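Local coordinates for polar amino acid ABC uptake transporter substrate binding protein (Streptococcus thermophilus LMG 18311, PDB 3HV1) that probably binds a polar amino acid outside the cell and hands it to the membrane components of an ABC uptake transporter, at residues S5-A8 / T9-D12; A29-V32 / P33-Y36; K72-E75 / L76-T80; V159-T163 / F164-L168. One frame throughout, in Å; residues are numbered along the deposited sequence.

Contact 1: residues S5-A8 / T9-D12; sequences SHFA and TQKD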
loop_
_atom_site.group_PDB
_atom_site.type_symbol
_atom_site.label_atom_id
_atom_site.label_comp_id
_atom_site.label_asym_id
_atom_site.label_seq_id
_atom_site.Cartn_x
_atom_site.Cartn_y
_atom_site.Cartn_z
ATOM N N SER A 5 7.268 -28.623 -17.920
ATOM C CA SER A 5 8.656 -28.634 -17.469
ATOM C C SER A 5 8.851 -29.005 -15.998
ATOM O O SER A 5 8.061 -28.619 -15.133
ATOM C CB SER A 5 9.296 -27.268 -17.734
ATOM O OG SER A 5 10.613 -27.220 -17.212
ATOM N N HIS A 6 9.920 -29.754 -15.731
ATOM C CA HIS A 6 10.266 -30.179 -14.375
ATOM C C HIS A 6 10.592 -28.953 -13.517
ATOM O O HIS A 6 10.450 -28.981 -12.296
ATOM C CB HIS A 6 11.482 -31.117 -14.424
ATOM C CG HIS A 6 12.038 -31.472 -13.077
ATOM N ND1 HIS A 6 11.379 -32.295 -12.189
ATOM C CD2 HIS A 6 13.197 -31.118 -12.471
ATOM C CE1 HIS A 6 12.109 -32.434 -11.096
ATOM N NE2 HIS A 6 13.217 -31.730 -11.241
ATOM N N PHE A 7 11.025 -27.879 -14.171
ATOM C CA PHE A 7 11.388 -26.648 -13.480
ATOM C C PHE A 7 10.370 -25.527 -13.676
ATOM O O PHE A 7 10.694 -24.356 -13.497
ATOM C CB PHE A 7 12.763 -26.174 -13.955
ATOM C CG PHE A 7 13.875 -27.134 -13.638
ATOM C CD1 PHE A 7 14.249 -27.375 -12.317
ATOM C CD2 PHE A 7 14.539 -27.809 -14.659
ATOM C CE1 PHE A 7 15.269 -28.272 -12.017
ATOM C CE2 PHE A 7 15.559 -28.709 -14.370
ATOM C CZ PHE A 7 15.925 -28.942 -13.046
ATOM N N ALA A 8 9.145 -25.890 -14.042
ATOM C CA ALA A 8 8.088 -24.905 -14.255
ATOM C C ALA A 8 7.990 -23.978 -13.049
ATOM O O ALA A 8 7.934 -22.758 -13.191
ATOM C CB ALA A 8 6.755 -25.613 -14.485
ATOM N N THR A 9 7.971 -24.574 -11.861
ATOM C CA THR A 9 7.881 -23.834 -10.612
ATOM C C THR A 9 9.034 -22.841 -10.466
ATOM O O THR A 9 8.940 -21.864 -9.718
ATOM C CB THR A 9 7.902 -24.810 -9.415
ATOM O OG1 THR A 9 6.734 -25.640 -9.459
ATOM C CG2 THR A 9 7.936 -24.056 -8.094
ATOM N N GLN A 10 10.114 -23.095 -11.197
ATOM C CA GLN A 10 11.309 -22.261 -11.143
ATOM C C GLN A 10 11.264 -20.996 -11.984
ATOM O O GLN A 10 12.117 -20.127 -11.826
ATOM C CB GLN A 10 12.534 -23.078 -11.569
ATOM C CG GLN A 10 12.893 -24.212 -10.630
ATOM C CD GLN A 10 13.586 -23.723 -9.380
ATOM O OE1 GLN A 10 13.060 -22.878 -8.654
ATOM N NE2 GLN A 10 14.779 -24.251 -9.121
ATOM N N LYS A 11 10.290 -20.874 -12.879
ATOM C CA LYS A 11 10.257 -19.679 -13.707
ATOM C C LYS A 11 8.915 -18.996 -13.900
ATOM O O LYS A 11 7.876 -19.465 -13.432
ATOM C CB LYS A 11 10.873 -19.979 -15.073
ATOM C CG LYS A 11 10.353 -21.238 -15.739
ATOM C CD LYS A 11 10.883 -21.350 -17.163
ATOM C CE LYS A 11 10.436 -20.158 -18.012
ATOM N NZ LYS A 11 10.973 -20.199 -19.406
ATOM N N ASP A 12 8.974 -17.865 -14.590
ATOM C CA ASP A 12 7.809 -17.051 -14.893
ATOM C C ASP A 12 6.992 -17.777 -15.954
ATOM O O ASP A 12 7.373 -17.818 -17.124
ATOM C CB ASP A 12 8.265 -15.694 -15.421
ATOM C CG ASP A 12 7.123 -14.720 -15.595
ATOM O OD1 ASP A 12 6.089 -15.108 -16.181
ATOM O OD2 ASP A 12 7.266 -13.560 -15.153
#
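Phe7 and Gln10 cross at a slant, with CG of Gln10 at the rim of the aromatic ring, near its plane, 3.8 Å from Phe7 CD1. Both side chains take the same first torsion, with CG beside the backbone N (chi1 -63° for Phe7 and -66° for Gln10), and the glutamine chain then bends at chi2, leaving its amide plane 31° from the ring plane. The methylene carbons are thus the part of Gln10 that the phenyl group meets. The backbone here is wound into a short 3-10 turn: Gln10 N donates to Phe7 O at 2.7 Å, a bent bond, while Lys11 N reaches Ala8 O at 3.0 Å and is nearly straight. Ala8 is buried; its methyl faces away from the turn and packs on Gln13, where a small side chain fits. A step further out, a type I beta turn from Ser5 to Ala8 leads into this turn. Within it Ser5 OG accepts from Phe7 N at 3.1 Å, an ST turn that suits a short hydroxyl side chain. His6 CD2 lies over one face of the Phe7 ring. Beyond Lys11, Asp12 OD1 accepts from Trp14 N near the start of helix 14-20, and Asp12 OD2 is bonded to the hydroxyl of Thr221.

Contact 2: residues A29-V32 / P33-Y36; sequences ATFV and PMGY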
loop_
_atom_site.group_PDB
_atom_site.type_symbol
_atom_site.label_atom_id
_atom_site.label_comp_id
_atom_site.label_asym_id
_atom_site.label_seq_id
_atom_site.Cartn_x
_atom_site.Cartn_y
_atom_site.Cartn_z
ATOM N N ALA A 29 -11.817 -24.978 1.180
ATOM C CA ALA A 29 -13.223 -25.276 0.877
ATOM C C ALA A 29 -14.251 -24.934 1.950
ATOM O O ALA A 29 -15.450 -25.061 1.722
ATOM C CB ALA A 29 -13.372 -26.744 0.503
ATOM N N THR A 30 -13.796 -24.509 3.118
ATOM C CA THR A 30 -14.726 -24.167 4.188
ATOM C C THR A 30 -14.797 -22.662 4.424
ATOM O O THR A 30 -15.575 -22.200 5.255
ATOM C CB THR A 30 -14.297 -24.797 5.522
ATOM O OG1 THR A 30 -13.126 -24.124 6.001
ATOM C CG2 THR A 30 -13.983 -26.284 5.347
ATOM N N PHE A 31 -14.002 -21.892 3.693
ATOM C CA PHE A 31 -13.976 -20.455 3.930
ATOM C C PHE A 31 -15.068 -19.568 3.340
ATOM O O PHE A 31 -14.826 -18.807 2.398
ATOM C CB PHE A 31 -12.613 -19.895 3.543
ATOM C CG PHE A 31 -12.295 -18.585 4.196
ATOM C CD1 PHE A 31 -12.379 -18.448 5.578
ATOM C CD2 PHE A 31 -11.890 -17.494 3.439
ATOM C CE1 PHE A 31 -12.062 -17.240 6.195
ATOM C CE2 PHE A 31 -11.569 -16.283 4.047
ATOM C CZ PHE A 31 -11.655 -16.152 5.422
ATOM N N VAL A 32 -16.262 -19.647 3.920
ATOM C CA VAL A 32 -17.380 -18.807 3.492
ATOM C C VAL A 32 -16.995 -17.394 3.948
ATOM O O VAL A 32 -16.443 -17.229 5.034
ATOM C CB VAL A 32 -18.689 -19.202 4.209
ATOM C CG1 VAL A 32 -19.849 -18.373 3.669
ATOM C CG2 VAL A 32 -18.960 -20.686 4.026
ATOM N N PRO A 33 -17.276 -16.361 3.133
ATOM C CA PRO A 33 -17.915 -16.390 1.819
ATOM C C PRO A 33 -16.910 -16.177 0.688
ATOM O O PRO A 33 -17.300 -15.907 -0.442
ATOM C CB PRO A 33 -18.874 -15.219 1.909
ATOM C CG PRO A 33 -17.975 -14.180 2.548
ATOM C CD PRO A 33 -17.207 -14.968 3.626
HETATM N N MSE A 34 -15.621 -16.299 0.979
HETATM C CA MSE A 34 -14.619 -16.060 -0.046
HETATM C C MSE A 34 -14.517 -17.151 -1.104
HETATM O O MSE A 34 -14.405 -16.867 -2.297
HETATM C CB MSE A 34 -13.268 -15.830 0.621
HETATM C CG MSE A 34 -13.304 -14.736 1.686
HETATM SE SE MSE A 34 -14.062 -13.044 1.105
HETATM C CE MSE A 34 -12.518 -12.426 0.205
ATOM N N GLY A 35 -14.561 -18.400 -0.663
ATOM C CA GLY A 35 -14.479 -19.513 -1.593
ATOM C C GLY A 35 -14.805 -20.743 -0.774
ATOM O O GLY A 35 -14.120 -21.035 0.204
ATOM N N TYR A 36 -15.850 -21.457 -1.164
ATOM C CA TYR A 36 -16.242 -22.625 -0.407
ATOM C C TYR A 36 -17.073 -23.613 -1.206
ATOM O O TYR A 36 -17.602 -23.297 -2.271
ATOM C CB TYR A 36 -17.008 -22.183 0.848
ATOM C CG TYR A 36 -18.231 -21.326 0.562
ATOM C CD1 TYR A 36 -19.506 -21.888 0.498
ATOM C CD2 TYR A 36 -18.110 -19.948 0.350
ATOM C CE1 TYR A 36 -20.631 -21.100 0.238
ATOM C CE2 TYR A 36 -19.227 -19.156 0.087
ATOM C CZ TYR A 36 -20.480 -19.735 0.034
ATOM O OH TYR A 36 -21.582 -18.951 -0.217
#
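The carbonyl O of Phe31 accepts a hydrogen bond from Gly35 N at 3.1 Å, almost straight at the hydrogen (176°). Phe31 is the centre of an inverse gamma turn, and a cis peptide bond before Pro33, to which proline is better suited than other residues, helps reverse the chain between the weakly paired strand 30-31 and strand 35-37 of a small beta hairpin. On one flank, Phe31 and Met34, a selenomethionine here, lie side by side and point the same way; Phe31 CE2 approaches Met34 CG to 3.3 Å. Val32 instead crosses Tyr36. Its CG2 sits over one face of the phenol ring in a CH-pi contact, 3.8 Å from the centroid and 17° off the ring normal, while CG1 lies 3.7 Å from Tyr36 CE2. The branched valine can therefore touch two parts of the ring at once. Tyr36 holds its CG between the backbone N and carbonyl carbon (chi1 57°), a torsion that brings one face of the ring against Val32. Phe31 also stacks on His263 of the second subunit, a residue of the tag. Tyr188 of helix 183-192 touches Val32, Pro33 and Tyr36, and helix 238-247 packs on the hairpin through Trp246 and Phe247.

Contact 3: residues K72-E75 / L76-T80; sequences KETE and LKNGT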
loop_
_atom_site.group_PDB
_atom_site.type_symbol
_atom_site.label_atom_id
_atom_site.label_comp_id
_atom_site.label_asym_id
_atom_site.label_seq_id
_atom_site.Cartn_x
_atom_site.Cartn_y
_atom_site.Cartn_z
ATOM N N LYS A 72 -0.937 -24.718 2.195
ATOM C CA LYS A 72 -0.969 -23.773 1.088
ATOM C C LYS A 72 0.367 -23.310 0.533
ATOM O O LYS A 72 0.556 -23.337 -0.679
ATOM C CB LYS A 72 -1.830 -22.554 1.444
ATOM C CG LYS A 72 -1.363 -21.762 2.645
ATOM C CD LYS A 72 -2.395 -20.685 2.971
ATOM C CE LYS A 72 -2.116 -20.052 4.324
ATOM N NZ LYS A 72 -2.290 -21.042 5.419
ATOM N N GLU A 73 1.297 -22.875 1.383
ATOM C CA GLU A 73 2.585 -22.412 0.863
ATOM C C GLU A 73 3.353 -23.555 0.225
ATOM O O GLU A 73 4.053 -23.373 -0.774
ATOM C CB GLU A 73 3.464 -21.801 1.954
ATOM C CG GLU A 73 3.065 -20.417 2.431
ATOM C CD GLU A 73 1.930 -20.464 3.428
ATOM O OE1 GLU A 73 1.884 -21.425 4.222
ATOM O OE2 GLU A 73 1.097 -19.537 3.427
ATOM N N THR A 74 3.236 -24.736 0.814
ATOM C CA THR A 74 3.922 -25.897 0.275
ATOM C C THR A 74 3.356 -26.229 -1.098
ATOM O O THR A 74 4.109 -26.448 -2.044
ATOM C CB THR A 74 3.761 -27.112 1.191
ATOM O OG1 THR A 74 4.339 -26.818 2.470
ATOM C CG2 THR A 74 4.461 -28.326 0.580
ATOM N N GLU A 75 2.029 -26.255 -1.201
ATOM C CA GLU A 75 1.354 -26.544 -2.458
ATOM C C GLU A 75 1.789 -25.564 -3.542
ATOM O O GLU A 75 1.980 -25.944 -4.694
ATOM C CB GLU A 75 -0.160 -26.451 -2.276
ATOM C CG GLU A 75 -0.770 -27.603 -1.510
ATOM C CD GLU A 75 -1.050 -28.787 -2.399
ATOM O OE1 GLU A 75 -2.029 -28.730 -3.174
ATOM O OE2 GLU A 75 -0.282 -29.769 -2.336
ATOM N N LEU A 76 1.942 -24.301 -3.159
ATOM C CA LEU A 76 2.343 -23.249 -4.083
ATOM C C LEU A 76 3.777 -23.424 -4.572
ATOM O O LEU A 76 4.064 -23.324 -5.769
ATOM C CB LEU A 76 2.205 -21.886 -3.399
ATOM C CG LEU A 76 2.529 -20.657 -4.249
ATOM C CD1 LEU A 76 1.583 -20.563 -5.441
ATOM C CD2 LEU A 76 2.421 -19.421 -3.374
ATOM N N LYS A 77 4.683 -23.661 -3.634
ATOM C CA LYS A 77 6.080 -23.848 -3.982
ATOM C C LYS A 77 6.293 -25.189 -4.677
ATOM O O LYS A 77 7.202 -25.324 -5.484
ATOM C CB LYS A 77 6.956 -23.738 -2.727
ATOM C CG LYS A 77 7.064 -22.311 -2.199
ATOM C CD LYS A 77 7.988 -22.196 -0.994
ATOM C CE LYS A 77 7.376 -22.807 0.257
ATOM N NZ LYS A 77 8.204 -22.510 1.461
ATOM N N ASN A 78 5.450 -26.174 -4.367
ATOM C CA ASN A 78 5.552 -27.502 -4.980
ATOM C C ASN A 78 5.032 -27.522 -6.408
ATOM O O ASN A 78 5.348 -28.427 -7.181
ATOM C CB ASN A 78 4.775 -28.539 -4.168
ATOM C CG ASN A 78 5.540 -29.020 -2.967
ATOM O OD1 ASN A 78 6.708 -28.670 -2.781
ATOM N ND2 ASN A 78 4.895 -29.840 -2.143
ATOM N N GLY A 79 4.225 -26.524 -6.750
ATOM C CA GLY A 79 3.674 -26.443 -8.087
ATOM C C GLY A 79 2.334 -27.140 -8.186
ATOM O O GLY A 79 1.802 -27.303 -9.283
ATOM N N THR A 80 1.797 -27.560 -7.044
ATOM C CA THR A 80 0.504 -28.235 -6.994
ATOM C C THR A 80 -0.607 -27.222 -7.284
ATOM O O THR A 80 -1.710 -27.589 -7.689
ATOM C CB THR A 80 0.261 -28.868 -5.610
ATOM O OG1 THR A 80 1.397 -29.660 -5.242
ATOM C CG2 THR A 80 -0.961 -29.761 -5.652
#
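Glu75 O receives two weak bonds, from Gly79 N and from Thr80 N, so one acceptor serves two donors as the chain turns out of helix 72-78. With the weak bond from Gly79 N to Leu76 O, this fits a Schellman motif, though all its bonds are weak. Gly79, the first residue to leave helical angles, has a positive phi (91°) that favours glycine because a side chain would press on the preceding carbonyl. Besides the bond from Gly79 N, Leu76 O accepts one from Arg216 NH1. Three charged side chains, Lys72, Glu73 and Lys77, find partners beyond the helix. Lys72 NZ donates to Trp69 O and also makes a cation-pi contact with that tryptophan, Glu73 OE2 is bonded to Tyr88 OH, and Lys77 NZ is bonded to Ser97 OG. Glu75 bends at chi2 (-84°), which carries its carboxylate across to Thr80; the bond from Thr80 OG1 to OE2 is weak and its placement uncertain. Leucine fits position 76 because it is buried, against Ile84 and Ala98. Thr74 and Asn78 run side by side, one turn apart; Asn78 is exposed. Before the helix end the main-chain donors follow the regular i to i+4 pattern. Leu76 N bonds to Lys72 O at 3.0 Å, Lys77 N to Glu73 O at 2.9 Å, and Asn78 N to Thr74 O at 2.7 Å.

Contact 4: residues V159-T163 / F164-L168; sequences VQYST and FTQAL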
loop_
_atom_site.group_PDB
_atom_site.type_symbol
_atom_site.label_atom_id
_atom_site.label_comp_id
_atom_site.label_asym_id
_atom_site.label_seq_id
_atom_site.Cartn_x
_atom_site.Cartn_y
_atom_site.Cartn_z
ATOM N N VAL A 159 -21.656 -10.106 25.116
ATOM C CA VAL A 159 -22.443 -11.320 25.167
ATOM C C VAL A 159 -21.949 -12.182 24.011
ATOM O O VAL A 159 -22.007 -11.774 22.844
ATOM C CB VAL A 159 -23.938 -11.009 24.990
ATOM C CG1 VAL A 159 -24.764 -12.274 25.160
ATOM C CG2 VAL A 159 -24.364 -9.958 25.994
ATOM N N GLN A 160 -21.446 -13.369 24.330
ATOM C CA GLN A 160 -20.936 -14.259 23.298
ATOM C C GLN A 160 -22.020 -15.146 22.708
ATOM O O GLN A 160 -22.916 -15.610 23.411
ATOM C CB GLN A 160 -19.800 -15.123 23.851
ATOM C CG GLN A 160 -18.556 -14.337 24.217
ATOM C CD GLN A 160 -17.390 -15.237 24.571
ATOM O OE1 GLN A 160 -16.971 -16.077 23.769
ATOM N NE2 GLN A 160 -16.857 -15.067 25.777
ATOM N N TYR A 161 -21.927 -15.372 21.402
ATOM C CA TYR A 161 -22.881 -16.201 20.692
ATOM C C TYR A 161 -22.117 -17.257 19.919
ATOM O O TYR A 161 -21.036 -16.991 19.400
ATOM C CB TYR A 161 -23.707 -15.340 19.739
ATOM C CG TYR A 161 -24.693 -14.441 20.449
ATOM C CD1 TYR A 161 -26.018 -14.834 20.623
ATOM C CD2 TYR A 161 -24.299 -13.202 20.953
ATOM C CE1 TYR A 161 -26.934 -14.012 21.280
ATOM C CE2 TYR A 161 -25.205 -12.369 21.614
ATOM C CZ TYR A 161 -26.522 -12.780 21.771
ATOM O OH TYR A 161 -27.432 -11.957 22.402
ATOM N N SER A 162 -22.679 -18.457 19.847
ATOM C CA SER A 162 -22.032 -19.553 19.139
ATOM C C SER A 162 -22.105 -19.352 17.634
ATOM O O SER A 162 -21.130 -19.592 16.918
ATOM C CB SER A 162 -22.688 -20.883 19.512
ATOM O OG SER A 162 -22.540 -21.149 20.898
ATOM N N THR A 163 -23.262 -18.903 17.157
ATOM C CA THR A 163 -23.466 -18.678 15.733
ATOM C C THR A 163 -23.894 -17.248 15.443
ATOM O O THR A 163 -24.470 -16.575 16.296
ATOM C CB THR A 163 -24.544 -19.625 15.173
ATOM O OG1 THR A 163 -25.796 -19.355 15.818
ATOM C CG2 THR A 163 -24.164 -21.082 15.421
ATOM N N PHE A 164 -23.610 -16.789 14.228
ATOM C CA PHE A 164 -23.981 -15.444 13.816
ATOM C C PHE A 164 -25.500 -15.329 13.770
ATOM O O PHE A 164 -26.059 -14.264 14.028
ATOM C CB PHE A 164 -23.419 -15.140 12.427
ATOM C CG PHE A 164 -23.831 -13.799 11.890
ATOM C CD1 PHE A 164 -23.231 -12.635 12.353
ATOM C CD2 PHE A 164 -24.839 -13.699 10.937
ATOM C CE1 PHE A 164 -23.630 -11.389 11.878
ATOM C CE2 PHE A 164 -25.246 -12.455 10.456
ATOM C CZ PHE A 164 -24.638 -11.300 10.928
ATOM N N THR A 165 -26.158 -16.436 13.436
ATOM C CA THR A 165 -27.611 -16.463 13.345
ATOM C C THR A 165 -28.269 -16.114 14.680
ATOM O O THR A 165 -29.166 -15.271 14.730
ATOM C CB THR A 165 -28.120 -17.850 12.846
ATOM O OG1 THR A 165 -29.552 -17.879 12.876
ATOM C CG2 THR A 165 -27.577 -18.972 13.707
ATOM N N GLN A 166 -27.819 -16.752 15.757
ATOM C CA GLN A 166 -28.377 -16.482 17.078
ATOM C C GLN A 166 -28.135 -15.018 17.424
ATOM O O GLN A 166 -29.015 -14.337 17.942
ATOM C CB GLN A 166 -27.698 -17.336 18.152
ATOM C CG GLN A 166 -27.597 -18.813 17.850
ATOM C CD GLN A 166 -26.741 -19.535 18.873
ATOM O OE1 GLN A 166 -25.696 -19.024 19.294
ATOM N NE2 GLN A 166 -27.170 -20.729 19.275
ATOM N N ALA A 167 -26.922 -14.551 17.151
ATOM C CA ALA A 167 -26.552 -13.173 17.438
ATOM C C ALA A 167 -27.518 -12.201 16.750
ATOM O O ALA A 167 -28.025 -11.273 17.379
ATOM C CB ALA A 167 -25.120 -12.916 16.977
ATOM N N LEU A 168 -27.780 -12.427 15.467
ATOM C CA LEU A 168 -28.685 -11.559 14.716
ATOM C C LEU A 168 -30.105 -11.626 15.284
ATOM O O LEU A 168 -30.778 -10.609 15.412
ATOM C CB LEU A 168 -28.701 -11.958 13.240
ATOM C CG LEU A 168 -29.469 -11.007 12.314
ATOM C CD1 LEU A 168 -28.806 -9.640 12.355
ATOM C CD2 LEU A 168 -29.483 -11.547 10.889
#
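With CG beside its backbone N (chi1 -49°) and an extended chain beyond, Gln166 sends its amide back along the first turn of helix 164-173 to the backbone of Thr163. The two residues form a capping box, Thr163 being the N-cap residue that joins strand 158-161 to the helix. Gln166 OE1 accepts from Thr163 N at 3.2 Å, the donor lying well above the amide plane, and takes a second, weak bond from Ser162 N. In return Gln166 N points to Thr163 OG1, an atom whose place is less sure because it sits too close to its neighbours in the model. Threonine and glutamine suit these sites because each supplies a side-chain acceptor for an N-H at the junction. The first regular helical bond follows, Ala167 N to Thr163 O at 3.3 Å. Tyr161, the last strand residue, lays its ring against this turn, and its OH is bonded to Asp170 further along the helix. Alanine at 167 is small enough to let the ring come close to the backbone. Phe164 stacks on Tyr189 and packs against Leu179 and Ile181 of strand 178-182. Over one face of the Tyr161 ring lies Ala167 CA, 3.8 Å from the centroid.

Overall arrangement
The chain belongs to family 3 of the bacterial extracellular solute-binding proteins, with the two-lobed type 2 periplasmic-binding-protein fold. All four contacts are local and in series, so none nests within or crosses another. Contact 1 closes the turn before helix 14-20. Contact 2 closes the hairpin of strands 30-31 and 35-37, about 10 Å from the centre of the chain. Contact 3 ends helix 72-78 and touches contact 1: Thr9 CG2 packs against Lys77 O at 3.0 Å, so the N-terminal segment meets the helix end. Contact 4 links strand 158-161 to helix 164-173; it and contact 1 lie on opposite sides of the chain's centre, about 47 Å apart between their own centres.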